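Local coordinates for protein beta-galactosidase (Geobacillus stearothermophilus, PDB 4OIF) that probably hydrolyses terminal non-reducing beta-D-galactose residues from beta-D-galactosides, as a trimeric, zinc-binding intracellular member of glycoside hydrolase family 42, at residues Ala411-Leu425 with Phe465-Leu478. Numbering follows the deposited sequence.
Sequences AEVAILYDWENNWAL and FSRYKLLIAPMLYL
The side-chain amide of N421 reaches across to the chain at M475-L478 and grips it with both its oxygen and its nitrogen. OD1 accepts from L478 N at 2.7 Å in a nearly straight bond (176°). ND2 donates to M475 O at 3.0 Å, in the plane of that carbonyl. These two bonds fix the rotation of the amide. CG lies anti to the backbone N (chi1 180°), which carries the amide off the helix toward the inverse gamma turn centred on L476. With an alanine here, L478 N and M475 O would probably lose their side-chain mate and the turn its tie to helix 419-427. D418 caps that helix, its OD2 accepting from N421 N. Beside the amide, L425 CD1 makes a CH-pi contact over one face of the Y477 ring, offset toward the rim. Y477 OH bonds to D510 and to K371 of a second subunit.

Strands 413-416 and 470-473 are parallel neighbours in the mixed sheet of the trimerisation domain. Strands 456-459, 413-416, 470-473 and 496-500 run parallel, consistent with a Rossmann-like, glutaminase-type alpha/beta fold. A414 N and A414 O bond to L470 O and I472 N, and L416 N bonds to I472 O. Where the two chains part, one water donates to both L416 O and P474 O.

V413, I415, L470 and I472 share one face of the sheet. On the other, A414 CB makes a CH-pi contact over the centre of the Y468 ring, 3.5 Å from the centroid. Y468 OH bonds to D457. At the far end E412 and K469 run side by side, joined by a salt bridge, K469 NZ to E412 OE2 3.1 Å, whose hydrogen bond is weak; NZ also bonds to L614 O.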
# COMPACT_ATOMS: atom_id res chain seq x y z
N ALA A 411 -37.90 -10.04 20.43
CA ALA A 411 -36.83 -9.79 21.37
C ALA A 411 -37.21 -8.63 22.28
O ALA A 411 -37.94 -7.73 21.87
CB ALA A 411 -35.51 -9.49 20.63
N GLU A 412 -36.74 -8.67 23.52
CA GLU A 412 -36.94 -7.56 24.46
C GLU A 412 -35.76 -6.61 24.47
O GLU A 412 -35.76 -5.61 25.18
CB GLU A 412 -37.17 -8.10 25.86
CG GLU A 412 -38.31 -9.06 25.95
CD GLU A 412 -38.49 -9.58 27.34
OE1 GLU A 412 -37.60 -10.32 27.81
OE2 GLU A 412 -39.50 -9.22 27.98
N VAL A 413 -34.74 -6.95 23.68
CA VAL A 413 -33.52 -6.17 23.61
C VAL A 413 -33.24 -5.76 22.18
O VAL A 413 -33.30 -6.57 21.25
CB VAL A 413 -32.30 -6.95 24.17
CG1 VAL A 413 -31.07 -6.07 24.18
CG2 VAL A 413 -32.59 -7.45 25.57
N ALA A 414 -32.95 -4.47 22.02
CA ALA A 414 -32.65 -3.93 20.72
C ALA A 414 -31.29 -3.24 20.74
O ALA A 414 -30.94 -2.58 21.71
CB ALA A 414 -33.74 -2.96 20.29
N ILE A 415 -30.52 -3.41 19.66
CA ILE A 415 -29.32 -2.62 19.41
C ILE A 415 -29.56 -1.71 18.18
O ILE A 415 -29.88 -2.18 17.10
CB ILE A 415 -28.10 -3.52 19.16
CG1 ILE A 415 -27.80 -4.36 20.40
CG2 ILE A 415 -26.89 -2.67 18.75
CD1 ILE A 415 -26.57 -5.24 20.26
N LEU A 416 -29.41 -0.41 18.36
CA LEU A 416 -29.69 0.53 17.30
C LEU A 416 -28.45 0.75 16.43
O LEU A 416 -27.37 1.07 16.92
CB LEU A 416 -30.20 1.85 17.88
CG LEU A 416 -30.44 3.05 16.96
CD1 LEU A 416 -31.48 2.74 15.94
CD2 LEU A 416 -30.84 4.27 17.79
N TYR A 417 -28.62 0.53 15.13
CA TYR A 417 -27.60 0.73 14.13
C TYR A 417 -28.11 1.74 13.10
O TYR A 417 -29.30 1.77 12.79
CB TYR A 417 -27.25 -0.59 13.46
CG TYR A 417 -26.33 -0.45 12.26
CD1 TYR A 417 -24.98 -0.19 12.44
CD2 TYR A 417 -26.81 -0.61 10.96
CE1 TYR A 417 -24.13 -0.08 11.36
CE2 TYR A 417 -25.96 -0.49 9.87
CZ TYR A 417 -24.61 -0.23 10.08
OH TYR A 417 -23.73 -0.10 9.03
N ASP A 418 -27.22 2.58 12.58
CA ASP A 418 -27.60 3.58 11.58
C ASP A 418 -26.53 3.69 10.48
O ASP A 418 -25.35 3.98 10.76
CB ASP A 418 -27.84 4.93 12.25
CG ASP A 418 -28.48 5.94 11.33
OD1 ASP A 418 -29.70 5.87 11.12
OD2 ASP A 418 -27.76 6.83 10.83
N TRP A 419 -26.95 3.44 9.24
CA TRP A 419 -26.07 3.46 8.07
C TRP A 419 -25.48 4.84 7.83
O TRP A 419 -24.28 4.98 7.56
CB TRP A 419 -26.83 3.01 6.81
CG TRP A 419 -26.66 1.53 6.45
CD1 TRP A 419 -25.72 0.99 5.61
CD2 TRP A 419 -27.48 0.43 6.88
NE1 TRP A 419 -25.89 -0.37 5.52
CE2 TRP A 419 -26.97 -0.74 6.28
CE3 TRP A 419 -28.60 0.32 7.72
CZ2 TRP A 419 -27.53 -2.01 6.50
CZ3 TRP A 419 -29.16 -0.94 7.93
CH2 TRP A 419 -28.62 -2.09 7.32
N GLU A 420 -26.31 5.86 7.93
CA GLU A 420 -25.84 7.21 7.69
C GLU A 420 -24.83 7.60 8.77
O GLU A 420 -23.83 8.24 8.48
CB GLU A 420 -27.03 8.18 7.61
CG GLU A 420 -27.81 8.04 6.29
CD GLU A 420 -29.06 8.91 6.18
OE1 GLU A 420 -29.52 9.49 7.19
OE2 GLU A 420 -29.60 9.01 5.06
N ASN A 421 -25.08 7.19 10.01
CA ASN A 421 -24.12 7.37 11.09
C ASN A 421 -22.78 6.69 10.80
O ASN A 421 -21.72 7.26 11.04
CB ASN A 421 -24.70 6.86 12.41
CG ASN A 421 -23.74 7.02 13.57
OD1 ASN A 421 -23.32 8.14 13.89
ND2 ASN A 421 -23.40 5.92 14.22
N ASN A 422 -22.84 5.47 10.29
CA ASN A 422 -21.64 4.76 9.87
C ASN A 422 -20.86 5.57 8.82
O ASN A 422 -19.65 5.82 8.96
CB ASN A 422 -22.02 3.38 9.32
CG ASN A 422 -20.91 2.36 9.47
OD1 ASN A 422 -19.75 2.70 9.63
ND2 ASN A 422 -21.27 1.08 9.42
N TRP A 423 -21.56 6.01 7.78
CA TRP A 423 -20.98 6.86 6.74
C TRP A 423 -20.29 8.10 7.32
O TRP A 423 -19.10 8.35 7.09
CB TRP A 423 -22.05 7.28 5.74
CG TRP A 423 -22.60 6.14 4.91
CD1 TRP A 423 -22.04 4.91 4.75
CD2 TRP A 423 -23.81 6.12 4.14
NE1 TRP A 423 -22.82 4.13 3.93
CE2 TRP A 423 -23.91 4.85 3.54
CE3 TRP A 423 -24.82 7.06 3.90
CZ2 TRP A 423 -24.98 4.49 2.71
CZ3 TRP A 423 -25.89 6.71 3.07
CH2 TRP A 423 -25.95 5.43 2.49
N ALA A 424 -21.04 8.88 8.08
CA ALA A 424 -20.58 10.17 8.54
C ALA A 424 -19.43 10.02 9.53
O ALA A 424 -18.44 10.75 9.47
CB ALA A 424 -21.74 10.96 9.15
N LEU A 425 -19.56 9.07 10.44
CA LEU A 425 -18.48 8.83 11.39
C LEU A 425 -17.22 8.37 10.67
O LEU A 425 -16.12 8.78 11.04
CB LEU A 425 -18.90 7.80 12.44
CG LEU A 425 -17.81 7.38 13.41
CD1 LEU A 425 -17.27 8.58 14.15
CD2 LEU A 425 -18.36 6.36 14.40
N PHE A 465 -39.29 1.95 18.85
CA PHE A 465 -38.45 1.78 20.03
C PHE A 465 -39.24 1.19 21.21
O PHE A 465 -38.71 0.42 22.02
CB PHE A 465 -37.85 3.11 20.47
CG PHE A 465 -36.88 3.70 19.50
CD1 PHE A 465 -36.30 2.92 18.52
CD2 PHE A 465 -36.56 5.05 19.56
CE1 PHE A 465 -35.41 3.46 17.62
CE2 PHE A 465 -35.66 5.59 18.67
CZ PHE A 465 -35.08 4.80 17.69
N SER A 466 -40.51 1.57 21.29
CA SER A 466 -41.32 1.29 22.47
C SER A 466 -41.57 -0.19 22.70
O SER A 466 -42.03 -0.59 23.77
CB SER A 466 -42.65 2.01 22.34
OG SER A 466 -43.34 1.53 21.21
N ARG A 467 -41.25 -1.02 21.72
CA ARG A 467 -41.50 -2.45 21.83
C ARG A 467 -40.41 -3.17 22.62
O ARG A 467 -40.51 -4.37 22.89
CB ARG A 467 -41.64 -3.07 20.44
CG ARG A 467 -42.56 -2.29 19.53
CD ARG A 467 -43.38 -3.21 18.64
NE ARG A 467 -44.31 -4.04 19.41
CZ ARG A 467 -45.06 -5.01 18.89
NH1 ARG A 467 -45.01 -5.27 17.59
NH2 ARG A 467 -45.87 -5.71 19.67
N TYR A 468 -39.36 -2.45 23.01
CA TYR A 468 -38.23 -3.06 23.71
C TYR A 468 -38.08 -2.55 25.14
O TYR A 468 -38.47 -1.42 25.44
CB TYR A 468 -36.93 -2.83 22.93
CG TYR A 468 -37.04 -3.30 21.50
CD1 TYR A 468 -36.82 -4.63 21.16
CD2 TYR A 468 -37.39 -2.41 20.50
CE1 TYR A 468 -36.94 -5.05 19.87
CE2 TYR A 468 -37.51 -2.84 19.19
CZ TYR A 468 -37.29 -4.15 18.88
OH TYR A 468 -37.42 -4.56 17.57
N LYS A 469 -37.54 -3.39 26.01
CA LYS A 469 -37.24 -3.01 27.39
C LYS A 469 -35.92 -2.27 27.45
O LYS A 469 -35.73 -1.33 28.21
CB LYS A 469 -37.16 -4.22 28.31
CG LYS A 469 -38.44 -4.99 28.56
CD LYS A 469 -38.13 -6.11 29.55
CE LYS A 469 -39.36 -6.83 30.05
NZ LYS A 469 -38.91 -8.04 30.81
N LEU A 470 -34.99 -2.75 26.63
CA LEU A 470 -33.62 -2.30 26.65
C LEU A 470 -33.21 -1.95 25.24
O LEU A 470 -33.26 -2.80 24.35
CB LEU A 470 -32.71 -3.37 27.23
CG LEU A 470 -31.21 -3.08 27.20
CD1 LEU A 470 -30.87 -1.79 27.94
CD2 LEU A 470 -30.43 -4.25 27.77
N LEU A 471 -32.84 -0.68 25.05
CA LEU A 471 -32.34 -0.18 23.78
C LEU A 471 -30.89 0.28 23.94
O LEU A 471 -30.57 1.15 24.76
CB LEU A 471 -33.21 0.96 23.26
CG LEU A 471 -32.70 1.58 21.95
CD1 LEU A 471 -32.59 0.51 20.87
CD2 LEU A 471 -33.60 2.70 21.48
N ILE A 472 -30.01 -0.31 23.13
CA ILE A 472 -28.59 -0.05 23.17
C ILE A 472 -28.16 0.69 21.90
O ILE A 472 -28.20 0.13 20.81
CB ILE A 472 -27.80 -1.37 23.33
CG1 ILE A 472 -28.18 -2.04 24.65
CG2 ILE A 472 -26.29 -1.15 23.24
CD1 ILE A 472 -27.70 -3.48 24.79
N ALA A 473 -27.76 1.95 22.04
CA ALA A 473 -27.36 2.77 20.90
C ALA A 473 -25.94 3.32 21.05
O ALA A 473 -25.76 4.47 21.42
CB ALA A 473 -28.34 3.92 20.72
N PRO A 474 -24.93 2.49 20.76
CA PRO A 474 -23.54 2.92 20.96
C PRO A 474 -23.02 3.82 19.83
O PRO A 474 -23.41 3.62 18.67
CB PRO A 474 -22.77 1.59 20.98
CG PRO A 474 -23.80 0.51 21.00
CD PRO A 474 -25.03 1.08 20.38
N MET A 475 -22.15 4.76 20.18
CA MET A 475 -21.49 5.62 19.19
C MET A 475 -22.46 6.17 18.15
O MET A 475 -22.22 6.07 16.94
CB MET A 475 -20.38 4.86 18.47
CG MET A 475 -19.34 4.31 19.40
SD MET A 475 -18.03 3.46 18.50
CE MET A 475 -17.30 4.87 17.68
N LEU A 476 -23.58 6.73 18.62
CA LEU A 476 -24.56 7.31 17.73
C LEU A 476 -24.15 8.73 17.42
O LEU A 476 -24.88 9.68 17.74
CB LEU A 476 -25.96 7.26 18.35
CG LEU A 476 -27.09 7.53 17.35
CD1 LEU A 476 -27.09 6.49 16.24
CD2 LEU A 476 -28.43 7.55 18.07
N TYR A 477 -22.96 8.86 16.83
CA TYR A 477 -22.31 10.13 16.52
C TYR A 477 -23.24 11.08 15.79
O TYR A 477 -23.41 12.22 16.19
CB TYR A 477 -21.05 9.83 15.71
CG TYR A 477 -20.47 10.94 14.85
CD1 TYR A 477 -19.57 11.86 15.39
CD2 TYR A 477 -20.77 11.02 13.49
CE1 TYR A 477 -19.02 12.86 14.60
CE2 TYR A 477 -20.21 12.01 12.70
CZ TYR A 477 -19.34 12.93 13.26
OH TYR A 477 -18.80 13.93 12.48
N LEU A 478 -23.85 10.61 14.71
CA LEU A 478 -24.86 11.38 14.01
C LEU A 478 -26.26 10.99 14.47
O LEU A 478 -26.60 9.81 14.49
CB LEU A 478 -24.72 11.15 12.50
CG LEU A 478 -25.72 11.82 11.56
CD1 LEU A 478 -25.04 12.16 10.25
CD2 LEU A 478 -26.95 10.93 11.33
O HOH W 1 -25.57 3.21 17.09